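Side-chain contacts in LacI family sugar-binding transcriptional regulator (Enterococcus faecalis V583, PDB 4RK0), which binds a pentose sugar between its two lobes and, as in other LacI-type repressors, probably controls transcription by binding DNA: residues A[108-111]-A[112-116]; A[137-140]-A[141-145]; A[163-166]-A[167-171]. All coordinates share one frame; numbering follows the deposited sequence.

Contact 1: residues A[108-111]-A[112-116]; sequences DDYR and GGQLA
Arg111 and Gln114, three residues apart on the first turns of helix 109-122, join their polar ends: NH2 of Arg111 donates to OE1 of Gln114 over 3.2 Å. The bond is nearly straight at the hydrogen, 165°, and the oxygen lies in the guanidinium plane, yet the nitrogen comes from above the amide, whose plane stands 81° from the guanidinium. Arg111 gets there by a bend: CG runs anti to the backbone N, and the turn at chi2 (58°) sends the chain outward and toward the C-terminal end of the helix, bringing one guanidinium face over Leu115, whose CD2 lies 3.5 Å from NH1 of Arg111. The amide nitrogen of Gln114, NE2, approaches the Tyr110 ring obliquely, 3.4 Å from CE2, and also hydrogen-bonds Ser149. The amide is thereby held from both ends.

The side chains of Arg111, Gln114 and Tyr110 lie on the partly exposed side, looser than the backbone turn even though Ser149 anchors Gln114. The tight side is the buried backbone of Gly112 and Gly113, where N of Gly112 bonds to O of Asp108 at 3.0 Å and N of Gly113 to O of Asp109 at 3.0 Å. Asp108 is the N-cap: its OD1 takes N of Arg111 at 3.1 Å, met from above the carboxylate plane.

Asp109, buried on the inner side, forms a salt bridge with Arg143 and packs on Asn139 and Gln142, while Tyr110 touches Ser149 and Gln114 touches Val150. Through these residues helix 109-122, which follows strand 103-107 and precedes strand 127-132, lies against helix 138-150.

Contact 2: residues A[137-140]-A[141-145]; sequences PVNI and QQRLK. With RIB (alpha-D-ribofuranose), chain E.
O3 of the bound ribose is gripped by both terminal nitrogens of Arg143, NH1 and NH2 each donating to it over 3.0 Å. The fork is bent, with angles at the hydrogens near 140°, and NH2 also reaches the sugar's O2 at 2.9 Å, so two neighbouring hydroxyls share one guanidinium. One turn earlier Asn139 takes the anomeric end of the sugar, its ND2 giving a straighter bond to ribose O1 at 2.9 Å. With CG lodged between the backbone N and the carbonyl carbon (chi1 67°), its amide is brought to the ribose beside the arginine.

Ile140 lies between these two polar residues in sequence. Its CG1 lies over one face of the Arg143 guanidinium, toward the rim, 4.0 Å from NH1, and its CD1 comes within 3.8 Å of ribose O1. A second shell fixes the arginine: NH1 also donates to the carbonyl of Ile185, Tyr213 adds a cation-pi contact, and NE is already engaged by Asp109.

Asp94, Gln95, Asn186, Asp214 and Gln231 also hydrogen-bond the sugar. The N-terminal turn of helix 138-150, the crossover between parallel strands 127-132 and 154-159, points into the pocket, and its flank rests on helix 109-122.

Contact 3: residues A[163-166]-A[167-171]; sequences SKTG and GYQAV
Thr165 and Gln169, one turn apart on helix 164-175, lie side by side and point the same way: CG2 of Thr165 meets the amide of Gln169, 3.5 Å from NE2. Beneath them N of Gln169 donates to O of Thr165 at 2.9 Å, and the same carbonyl oxygen is skirted by CG of Gln169 at 3.3 Å and by CB of Tyr168 at 3.4 Å. CG of Gln169 sits beside its own backbone N (chi1 -73°), which lays the extended chain back along the first turn. Both residues are exposed, and their side chains make a van der Waals contact of a methyl with an amide. Lys164 and Thr165 also pack on Tyr221 of the second subunit.

The helix start sets the backbone from which both side chains project. Ser163 is the N-cap, its OG accepting N of Gly166 at 3.0 Å while also hydrogen-bonding Glu161. Gly166 and Gly167 are buried where the turn closes, N of Gly167 reaching O of Ser163 at 3.1 Å. O of Gly166 takes Thr160 OG1 as well as a weak bond from N of Ala170.

Further out, Tyr168 swings away from the first turn, CG anti to its N (chi1 180°), to hydrogen-bond Glu199 and meet Arg195 in a cation-pi contact. Val171 packs on Leu193 and Leu197, so that helix 164-175, following strand 154-159, which is outermost in its sheet within this chain, is laid against helix 187-199.

Overall arrangement
All three contacts are first turns of helices and all are partly buried, but contacts 1 and 2 lie nearer the centre of the chain, about 12 and 10 Å away against 16 Å for contact 3. Contacts 1 and 2 belong together: their centres are 9 Å apart, and their two helices pack together, tied by one salt bridge beside the sugar. Contact 3 is the most peripheral, with two exposed residues, near the second subunit. The chemistry follows place: polar donors face ribose in contact 2, an arginine-amide bond lies on the partly exposed side of contact 1, and a methyl-amide touch marks contact 3. Side-chain capping and paired buried glycines unite contacts 1 and 3, whereas contact 2 has proline before its helix.

Contact 1: residues A[108-111]-A[112-116]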
ATOM      1  N   ASP A 108       7.714 -18.391  -9.001  1.00 30.58           N
ATOM      2  CA  ASP A 108       7.293 -19.452  -9.876  1.00 29.23           C
ATOM      3  C   ASP A 108       5.842 -19.324 -10.350  1.00 30.75           C
ATOM      4  O   ASP A 108       4.983 -20.067  -9.922  1.00 28.18           O
ATOM      5  CB  ASP A 108       7.517 -20.803  -9.209  1.00 29.78           C
ATOM      6  CG  ASP A 108       7.535 -21.951 -10.220  1.00 40.38           C
ATOM      7  OD1 ASP A 108       7.008 -21.820 -11.369  1.00 33.84           O
ATOM      8  OD2 ASP A 108       8.080 -23.001  -9.850  1.00 51.23           O
ATOM      9  N   ASP A 109       5.613 -18.408 -11.284  1.00 28.35           N
ATOM     10  CA  ASP A 109       4.269 -18.076 -11.761  1.00 31.92           C
ATOM     11  C   ASP A 109       3.571 -19.255 -12.398  1.00 28.88           C
ATOM     12  O   ASP A 109       2.370 -19.474 -12.231  1.00 30.14           O
ATOM     13  CB  ASP A 109       4.344 -16.908 -12.761  1.00 25.99           C
ATOM     14  CG  ASP A 109       4.839 -15.632 -12.114  1.00 32.21           C
ATOM     15  OD1 ASP A 109       4.083 -15.007 -11.340  1.00 28.11           O
ATOM     16  OD2 ASP A 109       5.991 -15.274 -12.348  1.00 31.19           O
ATOM     17  N   TYR A 110       4.339 -20.027 -13.157  1.00 24.87           N
ATOM     18  CA  TYR A 110       3.799 -21.189 -13.804  1.00 23.19           C
ATOM     19  C   TYR A 110       3.257 -22.202 -12.826  1.00 27.57           C
ATOM     20  O   TYR A 110       2.160 -22.717 -12.990  1.00 25.17           O
ATOM     21  CB  TYR A 110       4.913 -21.827 -14.656  1.00 28.03           C
ATOM     22  CG  TYR A 110       4.433 -22.942 -15.562  1.00 26.41           C
ATOM     23  CD1 TYR A 110       3.930 -22.663 -16.832  1.00 28.62           C
ATOM     24  CD2 TYR A 110       4.540 -24.266 -15.186  1.00 39.09           C
ATOM     25  CE1 TYR A 110       3.529 -23.689 -17.702  1.00 39.62           C
ATOM     26  CE2 TYR A 110       4.128 -25.292 -16.034  1.00 36.91           C
ATOM     27  CZ  TYR A 110       3.622 -24.997 -17.286  1.00 43.86           C
ATOM     28  OH  TYR A 110       3.214 -26.011 -18.129  1.00 45.58           O
ATOM     29  N   ARG A 111       4.052 -22.523 -11.819  1.00 28.84           N
ATOM     30  CA  ARG A 111       3.592 -23.479 -10.808  1.00 30.89           C
ATOM     31  C   ARG A 111       2.406 -22.896 -10.007  1.00 30.09           C
ATOM     32  O   ARG A 111       1.494 -23.607  -9.672  1.00 27.25           O
ATOM     33  CB  ARG A 111       4.750 -23.861  -9.880  1.00 26.85           C
ATOM     34  CG  ARG A 111       4.440 -24.816  -8.734  1.00 50.36           C
ATOM     35  CD  ARG A 111       3.863 -26.149  -9.204  1.00 56.63           C
ATOM     36  NE  ARG A 111       3.457 -26.999  -8.077  1.00 92.15           N
ATOM     37  CZ  ARG A 111       2.723 -28.108  -8.184  1.00 77.35           C
ATOM     38  NH1 ARG A 111       2.404 -28.798  -7.094  1.00123.38           N
ATOM     39  NH2 ARG A 111       2.296 -28.532  -9.375  1.00 45.23           N
ATOM     40  N   GLY A 112       2.420 -21.595  -9.739  1.00 27.85           N
ATOM     41  CA  GLY A 112       1.261 -20.976  -9.041  1.00 32.22           C
ATOM     42  C   GLY A 112      -0.041 -21.179  -9.813  1.00 27.01           C
ATOM     43  O   GLY A 112      -1.084 -21.457  -9.245  1.00 26.55           O
ATOM     44  N   GLY A 113       0.026 -21.042 -11.137  1.00 24.71           N
ATOM     45  CA  GLY A 113      -1.148 -21.242 -11.949  1.00 23.36           C
ATOM     46  C   GLY A 113      -1.619 -22.680 -11.903  1.00 23.48           C
ATOM     47  O   GLY A 113      -2.827 -22.937 -11.855  1.00 25.33           O
ATOM     48  N   GLN A 114      -0.662 -23.614 -11.894  1.00 27.08           N
ATOM     49  CA  GLN A 114      -0.970 -25.036 -11.716  1.00 30.82           C
ATOM     50  C   GLN A 114      -1.678 -25.316 -10.378  1.00 25.60           C
ATOM     51  O   GLN A 114      -2.630 -26.043 -10.328  1.00 26.60           O
ATOM     52  CB  GLN A 114       0.308 -25.853 -11.784  1.00 32.51           C
ATOM     53  CG  GLN A 114       0.856 -25.970 -13.181  1.00 34.81           C
ATOM     54  CD  GLN A 114       1.983 -26.990 -13.270  1.00 47.65           C
ATOM     55  OE1 GLN A 114       2.696 -27.238 -12.303  1.00 36.55           O
ATOM     56  NE2 GLN A 114       2.150 -27.578 -14.444  1.00 34.55           N
ATOM     57  N   LEU A 115      -1.208 -24.699  -9.299  1.00 28.91           N
ATOM     58  CA  LEU A 115      -1.804 -24.940  -7.983  1.00 22.98           C
ATOM     59  C   LEU A 115      -3.216 -24.404  -7.903  1.00 28.46           C
ATOM     60  O   LEU A 115      -4.074 -25.028  -7.290  1.00 29.86           O
ATOM     61  CB  LEU A 115      -0.988 -24.240  -6.913  1.00 28.41           C
ATOM     62  CG  LEU A 115       0.350 -24.871  -6.592  1.00 27.60           C
ATOM     63  CD1 LEU A 115       1.170 -23.991  -5.642  1.00 33.12           C
ATOM     64  CD2 LEU A 115       0.177 -26.264  -6.023  1.00 35.55           C
ATOM     65  N   ALA A 116      -3.447 -23.270  -8.565  1.00 25.51           N
ATOM     66  CA  ALA A 116      -4.767 -22.642  -8.599  1.00 24.07           C
ATOM     67  C   ALA A 116      -5.733 -23.544  -9.344  1.00 29.73           C
ATOM     68  O   ALA A 116      -6.820 -23.854  -8.857  1.00 29.95           O
ATOM     69  CB  ALA A 116      -4.660 -21.238  -9.232  1.00 24.92           C
TER

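Contact 2: residues A[137-140]-A[141-145]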
ATOM      1  N   PRO A 137       1.986  -8.747 -18.777  1.00 33.40           N
ATOM      2  CA  PRO A 137       3.406  -9.034 -18.609  1.00 30.35           C
ATOM      3  C   PRO A 137       3.667 -10.522 -18.589  1.00 30.52           C
ATOM      4  O   PRO A 137       2.763 -11.300 -18.291  1.00 26.27           O
ATOM      5  CB  PRO A 137       3.742  -8.400 -17.258  1.00 36.62           C
ATOM      6  CG  PRO A 137       2.746  -7.303 -17.114  1.00 38.53           C
ATOM      7  CD  PRO A 137       1.490  -7.817 -17.746  1.00 31.76           C
ATOM      8  N   VAL A 138       4.889 -10.928 -18.951  1.00 29.24           N
ATOM      9  CA  VAL A 138       5.171 -12.353 -19.122  1.00 34.35           C
ATOM     10  C   VAL A 138       4.958 -13.181 -17.843  1.00 28.19           C
ATOM     11  O   VAL A 138       4.387 -14.261 -17.908  1.00 25.38           O
ATOM     12  CB  VAL A 138       6.595 -12.577 -19.677  1.00 34.40           C
ATOM     13  CG1 VAL A 138       6.918 -14.057 -19.734  1.00 33.69           C
ATOM     14  CG2 VAL A 138       6.688 -11.963 -21.080  1.00 39.22           C
ATOM     15  N   ASN A 139       5.362 -12.639 -16.694  1.00 26.27           N
ATOM     16  CA  ASN A 139       5.188 -13.328 -15.442  1.00 31.80           C
ATOM     17  C   ASN A 139       3.720 -13.639 -15.185  1.00 30.00           C
ATOM     18  O   ASN A 139       3.373 -14.738 -14.774  1.00 28.04           O
ATOM     19  CB  ASN A 139       5.853 -12.535 -14.291  1.00 27.76           C
ATOM     20  CG  ASN A 139       5.171 -11.188 -13.994  1.00 45.18           C
ATOM     21  OD1 ASN A 139       4.815 -10.401 -14.895  1.00 25.91           O
ATOM     22  ND2 ASN A 139       5.045 -10.888 -12.707  1.00 27.62           N
ATOM     23  N   ILE A 140       2.851 -12.697 -15.525  1.00 23.87           N
ATOM     24  CA  ILE A 140       1.429 -12.882 -15.318  1.00 26.14           C
ATOM     25  C   ILE A 140       0.863 -13.873 -16.326  1.00 28.33           C
ATOM     26  O   ILE A 140       0.119 -14.766 -15.941  1.00 25.38           O
ATOM     27  CB  ILE A 140       0.686 -11.541 -15.345  1.00 28.91           C
ATOM     28  CG1 ILE A 140       1.096 -10.763 -14.091  1.00 36.17           C
ATOM     29  CG2 ILE A 140      -0.805 -11.793 -15.400  1.00 29.18           C
ATOM     30  CD1 ILE A 140       0.757  -9.291 -14.099  1.00 34.96           C
ATOM     31  N   GLN A 141       1.313 -13.768 -17.585  1.00 29.06           N
ATOM     32  CA  GLN A 141       0.898 -14.672 -18.623  1.00 37.78           C
ATOM     33  C   GLN A 141       1.250 -16.094 -18.226  1.00 31.75           C
ATOM     34  O   GLN A 141       0.460 -16.992 -18.420  1.00 29.23           O
ATOM     35  CB  GLN A 141       1.561 -14.326 -19.986  1.00 30.62           C
ATOM     36  CG  GLN A 141       0.863 -15.018 -21.158  1.00 44.23           C
ATOM     37  CD  GLN A 141      -0.539 -14.478 -21.437  1.00 40.71           C
ATOM     38  OE1 GLN A 141      -1.502 -15.235 -21.621  1.00 37.30           O
ATOM     39  NE2 GLN A 141      -0.660 -13.164 -21.470  1.00 35.42           N
ATOM     40  N   GLN A 142       2.434 -16.293 -17.648  1.00 31.77           N
ATOM     41  CA  GLN A 142       2.795 -17.623 -17.145  1.00 41.31           C
ATOM     42  C   GLN A 142       1.797 -18.248 -16.159  1.00 25.67           C
ATOM     43  O   GLN A 142       1.701 -19.469 -16.062  1.00 28.12           O
ATOM     44  CB  GLN A 142       4.187 -17.601 -16.520  1.00 30.50           C
ATOM     45  CG  GLN A 142       5.307 -17.342 -17.515  1.00 41.17           C
ATOM     46  CD  GLN A 142       5.516 -18.499 -18.481  1.00 53.83           C
ATOM     47  OE1 GLN A 142       5.151 -18.428 -19.657  1.00 46.66           O
ATOM     48  NE2 GLN A 142       6.109 -19.569 -17.985  1.00 51.05           N
ATOM     49  N   ARG A 143       1.067 -17.444 -15.397  1.00 28.36           N
ATOM     50  CA  ARG A 143       0.077 -18.008 -14.495  1.00 28.91           C
ATOM     51  C   ARG A 143      -1.071 -18.637 -15.266  1.00 28.71           C
ATOM     52  O   ARG A 143      -1.578 -19.713 -14.921  1.00 29.05           O
ATOM     53  CB  ARG A 143      -0.473 -16.933 -13.566  1.00 22.96           C
ATOM     54  CG  ARG A 143       0.541 -16.365 -12.597  1.00 24.62           C
ATOM     55  CD  ARG A 143       0.064 -15.101 -11.892  1.00 21.99           C
ATOM     56  NE  ARG A 143       1.210 -14.387 -11.343  1.00 23.78           N
ATOM     57  CZ  ARG A 143       1.174 -13.182 -10.807  1.00 23.87           C
ATOM     58  NH1 ARG A 143      -0.003 -12.554 -10.633  1.00 24.80           N
ATOM     59  NH2 ARG A 143       2.305 -12.626 -10.382  1.00 25.91           N
ATOM     60  N   LEU A 144      -1.513 -17.963 -16.321  1.00 28.62           N
ATOM     61  CA  LEU A 144      -2.514 -18.557 -17.181  1.00 24.46           C
ATOM     62  C   LEU A 144      -1.962 -19.832 -17.829  1.00 24.68           C
ATOM     63  O   LEU A 144      -2.656 -20.883 -17.893  1.00 35.43           O
ATOM     64  CB  LEU A 144      -2.923 -17.575 -18.280  1.00 30.99           C
ATOM     65  CG  LEU A 144      -3.867 -18.204 -19.313  1.00 39.11           C
ATOM     66  CD1 LEU A 144      -5.190 -18.622 -18.694  1.00 33.44           C
ATOM     67  CD2 LEU A 144      -4.103 -17.220 -20.445  1.00 51.40           C
ATOM     68  N   LYS A 145      -0.739 -19.715 -18.352  1.00 28.75           N
ATOM     69  CA  LYS A 145      -0.075 -20.879 -19.017  1.00 33.59           C
ATOM     70  C   LYS A 145       0.016 -22.067 -18.066  1.00 34.42           C
ATOM     71  O   LYS A 145      -0.328 -23.192 -18.422  1.00 27.41           O
ATOM     72  CB  LYS A 145       1.317 -20.485 -19.510  1.00 34.72           C
ATOM     73  CG  LYS A 145       1.931 -21.458 -20.515  1.00 43.62           C
ATOM     74  CD  LYS A 145       2.622 -20.720 -21.660  1.00 96.81           C
ATOM     75  CE  LYS A 145       3.712 -21.559 -22.303  1.00 98.32           C
ATOM     76  NZ  LYS A 145       4.924 -21.613 -21.438  1.00110.02           N
TER
HETATM   77  O5  RIB E 401      -0.368  -8.116  -7.587  1.00 29.42           O
HETATM   78  C5  RIB E 401       0.462  -7.336  -8.432  1.00 42.42           C
HETATM   79  C4  RIB E 401       0.889  -8.248  -9.498  1.00 60.23           C
HETATM   80  O4  RIB E 401       1.644  -7.609 -10.560  1.00 31.87           O
HETATM   81  C3  RIB E 401       1.671  -9.197  -8.611  1.00 24.60           C
HETATM   82  O3  RIB E 401       0.967 -10.429  -8.773  1.00 23.42           O
HETATM   83  C2  RIB E 401       3.078  -9.046  -9.198  1.00 23.02           C
HETATM   84  O2  RIB E 401       3.685 -10.293  -9.429  1.00 22.43           O
HETATM   85  C1  RIB E 401       2.981  -8.106 -10.413  1.00 43.37           C
HETATM   86  O1  RIB E 401       3.581  -8.659 -11.571  1.00 33.90           O

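Contact 3: residues A[163-166]-A[167-171]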
ATOM      1  N   SER A 163      -6.281  -4.391 -11.364  1.00 23.26           N
ATOM      2  CA  SER A 163      -6.602  -3.461 -10.307  1.00 22.44           C
ATOM      3  C   SER A 163      -7.941  -3.857  -9.648  1.00 20.81           C
ATOM      4  O   SER A 163      -8.679  -4.696 -10.177  1.00 25.76           O
ATOM      5  CB  SER A 163      -6.698  -2.028 -10.827  1.00 30.23           C
ATOM      6  OG  SER A 163      -7.868  -1.852 -11.586  1.00 26.85           O
ATOM      7  N   LYS A 164      -8.227  -3.254  -8.502  1.00 32.10           N
ATOM      8  CA  LYS A 164      -9.502  -3.500  -7.845  1.00 32.79           C
ATOM      9  C   LYS A 164     -10.646  -3.042  -8.740  1.00 30.27           C
ATOM     10  O   LYS A 164     -11.610  -3.744  -8.897  1.00 29.02           O
ATOM     11  CB  LYS A 164      -9.555  -2.811  -6.483  1.00 28.48           C
ATOM     12  CG  LYS A 164      -8.582  -3.332  -5.446  1.00 35.06           C
ATOM     13  CD  LYS A 164      -8.898  -2.820  -4.036  1.00 32.72           C
ATOM     14  CE  LYS A 164      -8.445  -1.396  -3.782  1.00 39.33           C
ATOM     15  NZ  LYS A 164      -7.050  -1.105  -4.208  1.00 35.64           N
ATOM     16  N   THR A 165     -10.538  -1.865  -9.361  1.00 30.25           N
ATOM     17  CA  THR A 165     -11.597  -1.391 -10.262  1.00 27.86           C
ATOM     18  C   THR A 165     -11.774  -2.342 -11.431  1.00 33.48           C
ATOM     19  O   THR A 165     -12.889  -2.580 -11.920  1.00 29.68           O
ATOM     20  CB  THR A 165     -11.247   0.039 -10.776  1.00 39.62           C
ATOM     21  OG1 THR A 165     -11.222   0.947  -9.669  1.00 35.85           O
ATOM     22  CG2 THR A 165     -12.246   0.529 -11.816  1.00 55.77           C
ATOM     23  N   GLY A 166     -10.668  -2.902 -11.905  1.00 28.80           N
ATOM     24  CA  GLY A 166     -10.759  -3.920 -12.941  1.00 26.29           C
ATOM     25  C   GLY A 166     -11.583  -5.141 -12.594  1.00 23.56           C
ATOM     26  O   GLY A 166     -12.408  -5.601 -13.401  1.00 25.88           O
ATOM     27  N   GLY A 167     -11.349  -5.718 -11.417  1.00 25.86           N
ATOM     28  CA  GLY A 167     -12.126  -6.886 -10.987  1.00 26.29           C
ATOM     29  C   GLY A 167     -13.616  -6.506 -10.832  1.00 28.86           C
ATOM     30  O   GLY A 167     -14.525  -7.255 -11.217  1.00 28.05           O
ATOM     31  N   TYR A 168     -13.843  -5.324 -10.297  1.00 25.07           N
ATOM     32  CA  TYR A 168     -15.207  -4.796 -10.143  1.00 29.11           C
ATOM     33  C   TYR A 168     -15.924  -4.696 -11.470  1.00 26.09           C
ATOM     34  O   TYR A 168     -17.070  -5.116 -11.598  1.00 27.46           O
ATOM     35  CB  TYR A 168     -15.130  -3.428  -9.460  1.00 31.77           C
ATOM     36  CG  TYR A 168     -16.465  -2.724  -9.223  1.00 28.95           C
ATOM     37  CD1 TYR A 168     -17.397  -3.258  -8.370  1.00 27.79           C
ATOM     38  CD2 TYR A 168     -16.751  -1.499  -9.832  1.00 45.20           C
ATOM     39  CE1 TYR A 168     -18.611  -2.611  -8.136  1.00 28.32           C
ATOM     40  CE2 TYR A 168     -17.959  -0.844  -9.616  1.00 37.45           C
ATOM     41  CZ  TYR A 168     -18.881  -1.399  -8.760  1.00 39.55           C
ATOM     42  OH  TYR A 168     -20.072  -0.751  -8.520  1.00 34.08           O
ATOM     43  N   GLN A 169     -15.244  -4.134 -12.470  1.00 30.62           N
ATOM     44  CA  GLN A 169     -15.835  -3.941 -13.787  1.00 41.43           C
ATOM     45  C   GLN A 169     -15.994  -5.228 -14.571  1.00 37.76           C
ATOM     46  O   GLN A 169     -16.710  -5.232 -15.553  1.00 33.42           O
ATOM     47  CB  GLN A 169     -14.992  -2.986 -14.602  1.00 35.62           C
ATOM     48  CG  GLN A 169     -15.124  -1.556 -14.146  1.00 40.84           C
ATOM     49  CD  GLN A 169     -14.140  -0.647 -14.853  1.00 61.64           C
ATOM     50  OE1 GLN A 169     -13.236  -1.101 -15.568  1.00 60.61           O
ATOM     51  NE2 GLN A 169     -14.292   0.641 -14.635  1.00 49.32           N
ATOM     52  N   ALA A 170     -15.328  -6.314 -14.152  1.00 29.98           N
ATOM     53  CA  ALA A 170     -15.550  -7.644 -14.783  1.00 47.40           C
ATOM     54  C   ALA A 170     -16.840  -8.351 -14.332  1.00 34.08           C
ATOM     55  O   ALA A 170     -17.282  -9.339 -14.942  1.00 27.32           O
ATOM     56  CB  ALA A 170     -14.350  -8.564 -14.534  1.00 42.58           C
ATOM     57  N   VAL A 171     -17.443  -7.892 -13.241  1.00 30.81           N
ATOM     58  CA  VAL A 171     -18.513  -8.662 -12.643  1.00 23.48           C
ATOM     59  C   VAL A 171     -19.747  -8.793 -13.548  1.00 31.68           C
ATOM     60  O   VAL A 171     -20.319  -9.884 -13.657  1.00 31.04           O
ATOM     61  CB  VAL A 171     -18.840  -8.191 -11.211  1.00 30.60           C
ATOM     62  CG1 VAL A 171     -20.095  -8.884 -10.699  1.00 32.36           C
ATOM     63  CG2 VAL A 171     -17.654  -8.452 -10.281  1.00 32.11           C
TER